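Local atomic coordinates of microcin B17-processing protein McbB (Escherichia coli str. K-12 substr. MG1655, PDB entry 6GRH), a protein that is needed to process the inactive precursor of microcin B17, McbA, into the active antibiotic peptide. Residues R155-F160 against G182-D187; H193-E198 against Q288-L293. One frame throughout, in Å; residues are numbered along the deposited sequence. Where two conformers were deposited one is given.

Contact 1. Residues R155-F160 against G182-D187; sequences RIYSKF and GVYSPD
Tyr-157 carries its ring on a CG anti to the carbonyl carbon (chi1 -76°), while Tyr-184 has CG anti to the backbone N (chi1 177°); both side chains leave the backbone toward the other segment, and the two rings reach each other from backbones that stay well apart, the CA atoms of Tyr-157 and Tyr-184 being 10.1 Å from one another. Two atoms of the Tyr-184 ring, CD2 and CE2, do the touching. Its CE2 lies over a face of the Tyr-157 ring, 3.7 Å above the plane and displaced toward the rim, and its CD2 comes down on the phenol end, 3.4 Å from Tyr-157 CZ. The hydroxyl oxygen joins in, Tyr-157 OH standing 3.4 Å from Tyr-184 CD2. With planes inclined at 53° and centroids of the Tyr-157 and Tyr-184 rings 4.9 Å apart, the pair is an oblique aromatic contact that buries about 101 Å². Helix 150-160, which supplies Tyr-157, is the connection of a beta-alpha-beta crossover between the neighbouring parallel strands 139-144 and 167-174 of the mixed sheet, and Ile-156 and Phe-160 of the same helix lie against those strands. Tyr-184 comes from the loop that follows strand 177-180, so the ring pair ties this loop to the crossover helix. Pro-186, two residues further along the loop, sets its CD over the centre of a face of the Tyr-184 ring, 4.2 Å above the plane. The hydroxyls of these two buried tyrosines both have polar partners. Tyr-157 OH is hydrogen-bonded to the Gln-170 side chain and to the backbone N of His-193, two bonds that hold the phenol end in place beside the zinc-site helix; Tyr-184 OH is bonded to Glu-161 OE2, just past the end of the helix.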
ATOM      1  N   ARG B 155      31.263  -6.461   1.469  1.00 33.43           N
ATOM      2  CA  ARG B 155      32.397  -7.365   1.229  1.00 35.23           C
ATOM      3  C   ARG B 155      31.984  -8.622   0.427  1.00 33.87           C
ATOM      4  O   ARG B 155      32.668  -9.015  -0.519  1.00 34.17           O
ATOM      5  CB  ARG B 155      33.012  -7.789   2.562  1.00 37.54           C
ATOM      6  CG  ARG B 155      34.160  -8.793   2.457  1.00 40.57           C
ATOM      7  CD  ARG B 155      34.391  -9.486   3.785  1.00 43.08           C
ATOM      8  NE  ARG B 155      35.313 -10.628   3.690  1.00 45.81           N
ATOM      9  CZ  ARG B 155      35.421 -11.596   4.602  1.00 47.35           C
ATOM     10  NH1 ARG B 155      34.664 -11.592   5.702  1.00 47.84           N
ATOM     11  NH2 ARG B 155      36.290 -12.591   4.415  1.00 48.57           N
ATOM     12  N   ILE B 156      30.880  -9.251   0.827  1.00 31.61           N
ATOM     13  CA  ILE B 156      30.394 -10.463   0.160  1.00 30.74           C
ATOM     14  C   ILE B 156      29.969 -10.170  -1.295  1.00 29.90           C
ATOM     15  O   ILE B 156      30.291 -10.932  -2.239  1.00 29.27           O
ATOM     16  CB  ILE B 156      29.254 -11.144   0.981  1.00 29.90           C
ATOM     17  CG1 ILE B 156      29.751 -11.621   2.356  1.00 30.58           C
ATOM     18  CG2 ILE B 156      28.659 -12.319   0.223  1.00 29.78           C
ATOM     19  CD1 ILE B 156      30.945 -12.567   2.310  1.00 32.02           C
ATOM     20  N   TYR B 157      29.251  -9.067  -1.494  1.00 28.57           N
ATOM     21  CA  TYR B 157      28.907  -8.646  -2.852  1.00 28.53           C
ATOM     22  C   TYR B 157      30.158  -8.359  -3.689  1.00 30.72           C
ATOM     23  O   TYR B 157      30.236  -8.776  -4.846  1.00 31.45           O
ATOM     24  CB  TYR B 157      27.976  -7.435  -2.842  1.00 27.27           C
ATOM     25  CG  TYR B 157      26.506  -7.701  -2.492  1.00 25.79           C
ATOM     26  CD1 TYR B 157      25.997  -8.991  -2.214  1.00 24.93           C
ATOM     27  CD2 TYR B 157      25.609  -6.634  -2.454  1.00 24.95           C
ATOM     28  CE1 TYR B 157      24.644  -9.187  -1.908  1.00 23.91           C
ATOM     29  CE2 TYR B 157      24.276  -6.825  -2.142  1.00 24.21           C
ATOM     30  CZ  TYR B 157      23.787  -8.095  -1.881  1.00 23.47           C
ATOM     31  OH  TYR B 157      22.450  -8.249  -1.613  1.00 22.25           O
ATOM     32  N   SER B 158      31.119  -7.643  -3.101  1.00 31.54           N
ATOM     33  CA  SER B 158      32.333  -7.258  -3.785  1.00 34.29           C
ATOM     34  C   SER B 158      33.111  -8.486  -4.265  1.00 35.62           C
ATOM     35  O   SER B 158      33.569  -8.523  -5.382  1.00 36.42           O
ATOM     36  CB  SER B 158      33.178  -6.400  -2.856  1.00 34.91           C
ATOM     37  OG  SER B 158      34.342  -6.009  -3.487  1.00 37.89           O
ATOM     38  N   LYS B 159      33.196  -9.502  -3.418  1.00 36.20           N
ATOM     39  CA  LYS B 159      33.861 -10.757  -3.775  1.00 37.34           C
ATOM     40  C   LYS B 159      33.109 -11.616  -4.803  1.00 36.09           C
ATOM     41  O   LYS B 159      33.728 -12.168  -5.709  1.00 35.49           O
ATOM     42  CB  LYS B 159      34.107 -11.577  -2.517  1.00 38.73           C
ATOM     43  CG  LYS B 159      35.134 -10.948  -1.597  1.00 41.25           C
ATOM     44  CD  LYS B 159      35.189 -11.596  -0.215  1.00 42.61           C
ATOM     45  CE  LYS B 159      35.431 -13.094  -0.273  1.00 44.31           C
ATOM     46  NZ  LYS B 159      36.590 -13.467  -1.134  1.00 47.84           N
ATOM     47  N   PHE B 160      31.787 -11.723  -4.686  1.00 34.38           N
ATOM     48  CA  PHE B 160      31.051 -12.769  -5.431  1.00 34.56           C
ATOM     49  C   PHE B 160      30.059 -12.355  -6.520  1.00 34.70           C
ATOM     50  O   PHE B 160      29.648 -13.228  -7.291  1.00 33.29           O
ATOM     51  CB  PHE B 160      30.381 -13.717  -4.437  1.00 33.74           C
ATOM     52  CG  PHE B 160      31.341 -14.352  -3.485  1.00 34.81           C
ATOM     53  CD1 PHE B 160      32.446 -15.068  -3.962  1.00 36.59           C
ATOM     54  CD2 PHE B 160      31.166 -14.242  -2.115  1.00 34.31           C
ATOM     55  CE1 PHE B 160      33.357 -15.639  -3.080  1.00 37.61           C
ATOM     56  CE2 PHE B 160      32.060 -14.825  -1.230  1.00 35.33           C
ATOM     57  CZ  PHE B 160      33.156 -15.525  -1.712  1.00 36.77           C
ATOM     58  N   GLY B 182      14.502 -10.889  -0.453  1.00 21.92           N
ATOM     59  CA  GLY B 182      14.296 -11.554  -1.723  1.00 21.89           C
ATOM     60  C   GLY B 182      15.620 -12.009  -2.306  1.00 22.15           C
ATOM     61  O   GLY B 182      16.685 -11.531  -1.927  1.00 22.39           O
ATOM     62  N   VAL B 183      15.544 -12.889  -3.281  1.00 22.74           N
ATOM     63  CA  VAL B 183      16.738 -13.405  -3.895  1.00 23.27           C
ATOM     64  C   VAL B 183      17.325 -12.300  -4.748  1.00 23.29           C
ATOM     65  O   VAL B 183      16.639 -11.751  -5.605  1.00 24.60           O
ATOM     66  CB  VAL B 183      16.442 -14.618  -4.783  1.00 23.90           C
ATOM     67  CG1 VAL B 183      17.732 -15.066  -5.471  1.00 24.66           C
ATOM     68  CG2 VAL B 183      15.867 -15.761  -3.967  1.00 24.11           C
ATOM     69  N   TYR B 184      18.576 -11.957  -4.476  1.00 22.93           N
ATOM     70  CA  TYR B 184      19.381 -11.086  -5.311  1.00 23.01           C
ATOM     71  C   TYR B 184      20.194 -11.859  -6.353  1.00 23.64           C
ATOM     72  O   TYR B 184      21.199 -12.492  -6.028  1.00 23.81           O
ATOM     73  CB  TYR B 184      20.320 -10.245  -4.430  1.00 23.16           C
ATOM     74  CG  TYR B 184      21.252  -9.366  -5.220  1.00 24.18           C
ATOM     75  CD1 TYR B 184      20.817  -8.669  -6.365  1.00 24.73           C
ATOM     76  CD2 TYR B 184      22.576  -9.220  -4.834  1.00 25.16           C
ATOM     77  CE1 TYR B 184      21.694  -7.879  -7.110  1.00 25.71           C
ATOM     78  CE2 TYR B 184      23.461  -8.435  -5.559  1.00 26.06           C
ATOM     79  CZ  TYR B 184      23.027  -7.766  -6.683  1.00 26.31           C
ATOM     80  OH  TYR B 184      23.939  -7.025  -7.365  1.00 27.73           O
ATOM     81  N   SER B 185      19.765 -11.766  -7.607  1.00 24.16           N
ATOM     82  CA  SER B 185      20.402 -12.431  -8.734  1.00 25.25           C
ATOM     83  C   SER B 185      20.792 -11.368  -9.742  1.00 26.20           C
ATOM     84  O   SER B 185      19.910 -10.775 -10.378  1.00 26.45           O
ATOM     85  CB  SER B 185      19.451 -13.416  -9.383  1.00 25.06           C
ATOM     86  OG  SER B 185      19.930 -13.841 -10.658  1.00 25.72           O
ATOM     87  N   PRO B 186      22.111 -11.112  -9.896  1.00 26.96           N
ATOM     88  CA  PRO B 186      22.488 -10.170 -10.934  1.00 27.98           C
ATOM     89  C   PRO B 186      22.031 -10.584 -12.326  1.00 28.98           C
ATOM     90  O   PRO B 186      21.578  -9.727 -13.087  1.00 29.87           O
ATOM     91  CB  PRO B 186      24.010 -10.121 -10.824  1.00 28.70           C
ATOM     92  CG  PRO B 186      24.283 -10.455  -9.393  1.00 27.77           C
ATOM     93  CD  PRO B 186      23.221 -11.394  -8.974  1.00 26.79           C
ATOM     94  N   ASP B 187      22.129 -11.864 -12.663  1.00 29.36           N
ATOM     95  CA  ASP B 187      21.644 -12.372 -13.943  1.00 30.79           C
ATOM     96  C   ASP B 187      20.167 -12.007 -14.177  1.00 30.08           C
ATOM     97  O   ASP B 187      19.819 -11.606 -15.271  1.00 31.30           O
ATOM     98  CB  ASP B 187      21.768 -13.896 -14.037  1.00 31.85           C
ATOM     99  CG  ASP B 187      23.189 -14.372 -14.314  1.00 33.90           C
ATOM    100  OD1 ASP B 187      24.049 -13.559 -14.713  1.00 34.94           O
ATOM    101  OD2 ASP B 187      23.422 -15.607 -14.144  1.00 35.87           O
TER

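Contact 2. Residues H193-E198 against Q288-L293; sequences HFCHIE and QACSCL. With ZN (zinc ion), chain F.
Cys-195 on one side and Cys-290 with Cys-292 on the other meet through a zinc ion in a Cys4 site, a zinc tetrathiolate whose fourth sulfur comes from Cys-192, the first cysteine of a CxxC pair with Cys-195. Cys-195 SG, Cys-290 SG and Cys-292 SG each bind the zinc ion at 2.3 Å. This is the tight part: Cys-195 SG lies 3.6 Å from Cys-292 SG and 3.9 Å from Cys-290 CB. Cys-195 sits in the first turn, at the N-terminal end of helix 193-204, whose dipole may help to offset the thiolate charge. Away from the metal the contact thins quickly. Partly exposed Phe-194 offers just its CB, 4.2 Å from Cys-290 SG, and then leads its ring off toward helix 150-160. On the loop side Gln-288 points away from the helix and packs on Met-1 of the McbD chain, while Ser-291 packs on Glu-46 of that chain. Cys-290 holds SG anti to its backbone N (chi1 -166°), which turns the sulfur to the metal and also leaves it as acceptor for Cys-292 N, at 3.5 Å and with a nearly straight N-H...S angle of 160°.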
ATOM      1  N   HIS B 193      20.228  -6.533  -1.291  1.00 23.24           N
ATOM      2  CA  HIS B 193      20.017  -6.259   0.127  1.00 23.26           C
ATOM      3  C   HIS B 193      19.744  -4.791   0.473  1.00 23.61           C
ATOM      4  O   HIS B 193      18.885  -4.485   1.299  1.00 22.81           O
ATOM      5  CB  HIS B 193      21.237  -6.650   0.910  1.00 23.36           C
ATOM      6  CG  HIS B 193      21.205  -6.185   2.318  1.00 23.12           C
ATOM      7  ND1 HIS B 193      20.318  -6.688   3.239  1.00 22.67           N
ATOM      8  CD2 HIS B 193      21.962  -5.269   2.969  1.00 23.61           C
ATOM      9  CE1 HIS B 193      20.525  -6.088   4.402  1.00 23.40           C
ATOM     10  NE2 HIS B 193      21.520  -5.230   4.269  1.00 23.49           N
ATOM     11  N   PHE B 194      20.499  -3.891  -0.139  1.00 24.49           N
ATOM     12  CA  PHE B 194      20.389  -2.459   0.185  1.00 25.04           C
ATOM     13  C   PHE B 194      19.032  -1.911  -0.283  1.00 24.73           C
ATOM     14  O   PHE B 194      18.414  -1.093   0.400  1.00 24.02           O
ATOM     15  CB  PHE B 194      21.627  -1.700  -0.311  1.00 25.94           C
ATOM     16  CG  PHE B 194      22.874  -2.135   0.387  1.00 26.27           C
ATOM     17  CD1 PHE B 194      23.071  -1.813   1.731  1.00 26.72           C
ATOM     18  CD2 PHE B 194      23.786  -2.973  -0.238  1.00 26.83           C
ATOM     19  CE1 PHE B 194      24.169  -2.286   2.419  1.00 27.50           C
ATOM     20  CE2 PHE B 194      24.916  -3.426   0.434  1.00 27.30           C
ATOM     21  CZ  PHE B 194      25.104  -3.092   1.764  1.00 27.88           C
ATOM     22  N   CYS B 195      18.520  -2.448  -1.394  1.00 24.80           N
ATOM     23  CA  CYS B 195      17.160  -2.165  -1.808  1.00 25.31           C
ATOM     24  C   CYS B 195      16.132  -2.548  -0.734  1.00 24.61           C
ATOM     25  O   CYS B 195      15.153  -1.813  -0.523  1.00 25.14           O
ATOM     26  CB  CYS B 195      16.829  -2.838  -3.145  1.00 26.11           C
ATOM     27  SG  CYS B 195      17.731  -2.170  -4.550  1.00 26.71           S
ATOM     28  N   HIS B 196      16.365  -3.676  -0.062  1.00 24.12           N
ATOM     29  CA  HIS B 196      15.481  -4.187   0.981  1.00 24.01           C
ATOM     30  C   HIS B 196      15.560  -3.374   2.261  1.00 25.20           C
ATOM     31  O   HIS B 196      14.504  -2.898   2.795  1.00 24.69           O
ATOM     32  CB  HIS B 196      15.754  -5.673   1.264  1.00 23.18           C
ATOM     33  CG  HIS B 196      15.215  -6.571   0.207  1.00 22.93           C
ATOM     34  ND1 HIS B 196      15.863  -6.786  -0.987  1.00 23.26           N
ATOM     35  CD2 HIS B 196      14.038  -7.240   0.126  1.00 22.77           C
ATOM     36  CE1 HIS B 196      15.135  -7.591  -1.739  1.00 23.46           C
ATOM     37  NE2 HIS B 196      14.018  -7.873  -1.090  1.00 23.08           N
ATOM     38  N   ILE B 197      16.777  -3.187   2.757  0.50 25.63           N
ATOM     39  CA  ILE B 197      16.967  -2.571   4.066  0.50 26.79           C
ATOM     40  C   ILE B 197      16.479  -1.107   4.063  0.50 27.58           C
ATOM     41  O   ILE B 197      15.909  -0.646   5.039  0.50 27.54           O
ATOM     42  CB  ILE B 197      18.426  -2.712   4.537  0.50 27.41           C
ATOM     43  CG1 ILE B 197      18.517  -2.565   6.055  0.50 28.19           C
ATOM     44  CG2 ILE B 197      19.324  -1.713   3.844  0.50 27.98           C
ATOM     45  CD1 ILE B 197      19.737  -3.244   6.616  0.50 28.70           C
ATOM     46  N   GLU B 198      16.631  -0.419   2.934  1.00 28.12           N
ATOM     47  CA  GLU B 198      16.084   0.938   2.765  1.00 29.54           C
ATOM     48  C   GLU B 198      14.551   0.965   2.741  1.00 29.27           C
ATOM     49  O   GLU B 198      13.935   1.884   3.278  1.00 29.50           O
ATOM     50  CB  GLU B 198      16.663   1.597   1.509  1.00 31.12           C
ATOM     51  CG  GLU B 198      18.164   1.880   1.662  1.00 32.62           C
ATOM     52  CD  GLU B 198      18.498   2.888   2.759  1.00 34.56           C
ATOM     53  OE1 GLU B 198      17.641   3.766   3.023  1.00 35.28           O
ATOM     54  OE2 GLU B 198      19.625   2.813   3.325  1.00 35.13           O
ATOM     55  N   GLN B 288      15.857   3.814  -5.393  1.00 28.13           N
ATOM     56  CA  GLN B 288      16.310   4.828  -6.341  1.00 29.58           C
ATOM     57  C   GLN B 288      17.796   5.193  -6.224  1.00 28.98           C
ATOM     58  O   GLN B 288      18.418   5.512  -7.251  1.00 29.02           O
ATOM     59  CB  GLN B 288      15.453   6.104  -6.240  1.00 31.66           C
ATOM     60  CG  GLN B 288      15.462   6.777  -4.874  1.00 32.96           C
ATOM     61  CD  GLN B 288      14.387   7.828  -4.759  1.00 35.11           C
ATOM     62  OE1 GLN B 288      13.987   8.451  -5.758  1.00 37.85           O
ATOM     63  NE2 GLN B 288      13.877   8.014  -3.548  1.00 35.97           N
ATOM     64  N   ALA B 289      18.333   5.204  -4.991  1.00 27.78           N
ATOM     65  CA  ALA B 289      19.729   5.547  -4.773  1.00 28.33           C
ATOM     66  C   ALA B 289      20.697   4.370  -4.779  1.00 28.63           C
ATOM     67  O   ALA B 289      21.875   4.583  -4.510  1.00 28.97           O
ATOM     68  CB  ALA B 289      19.911   6.324  -3.490  1.00 28.24           C
ATOM     69  N   CYS B 290      20.225   3.166  -5.080  1.00 29.52           N
ATOM     70  CA  CYS B 290      21.085   1.985  -5.102  1.00 30.44           C
ATOM     71  C   CYS B 290      21.729   1.812  -6.461  1.00 32.47           C
ATOM     72  O   CYS B 290      21.099   2.027  -7.468  1.00 34.44           O
ATOM     73  CB  CYS B 290      20.286   0.727  -4.794  1.00 30.68           C
ATOM     74  SG  CYS B 290      21.348  -0.683  -4.414  1.00 30.01           S
ATOM     75  N   SER B 291      22.957   1.334  -6.484  1.00 34.20           N
ATOM     76  CA  SER B 291      23.659   1.079  -7.749  1.00 36.21           C
ATOM     77  C   SER B 291      23.675  -0.402  -8.187  1.00 35.66           C
ATOM     78  O   SER B 291      24.362  -0.725  -9.163  1.00 35.36           O
ATOM     79  CB  SER B 291      25.088   1.558  -7.576  1.00 37.81           C
ATOM     80  OG  SER B 291      25.611   0.867  -6.443  1.00 40.17           O
ATOM     81  N   CYS B 292      22.903  -1.283  -7.538  1.00 33.86           N
ATOM     82  CA  CYS B 292      22.923  -2.710  -7.919  1.00 34.31           C
ATOM     83  C   CYS B 292      22.556  -2.956  -9.391  1.00 35.28           C
ATOM     84  O   CYS B 292      23.146  -3.787 -10.057  1.00 36.04           O
ATOM     85  CB  CYS B 292      22.073  -3.592  -6.995  1.00 33.07           C
ATOM     86  SG  CYS B 292      20.309  -3.212  -6.869  1.00 31.73           S
ATOM     87  N   LEU B 293      21.591  -2.190  -9.890  0.50 35.57           N
ATOM     88  CA  LEU B 293      21.152  -2.260 -11.283  0.50 36.91           C
ATOM     89  C   LEU B 293      22.218  -1.891 -12.301  0.50 38.05           C
ATOM     90  O   LEU B 293      22.183  -2.360 -13.438  0.50 37.87           O
ATOM     91  CB  LEU B 293      20.002  -1.277 -11.493  0.50 37.19           C
ATOM     92  CG  LEU B 293      18.692  -1.792 -10.952  0.50 36.21           C
ATOM     93  CD1 LEU B 293      17.648  -0.708 -11.071  0.50 36.20           C
ATOM     94  CD2 LEU B 293      18.316  -3.048 -11.718  0.50 36.52           C
TER
HETATM   95 ZN    ZN F 401      20.035  -2.562  -4.662  1.00 26.00          ZN

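In the fold
Both contacts are buried and lie on the same side of the chain's centre, their own centres 12 Å apart, yet their chemistry differs. Contact 1 is an aromatic pair close to the mixed sheet; contact 2 is built of sulfur and metal, farther from the chain's centre, and reaches both the McbD and McbC chains, whereas contact 1 meets McbC through Pro-186. The first joins segments 22 residues apart, the second segments some 90 apart, bringing the C-terminal part back to helix 193-204. They touch directly: Gly-182 packs by its backbone N on His-196 NE2, and Tyr-184 OH lies against Cys-292 CB; the nearest atom of the Tyr-184 side chain is about 6 Å from the zinc.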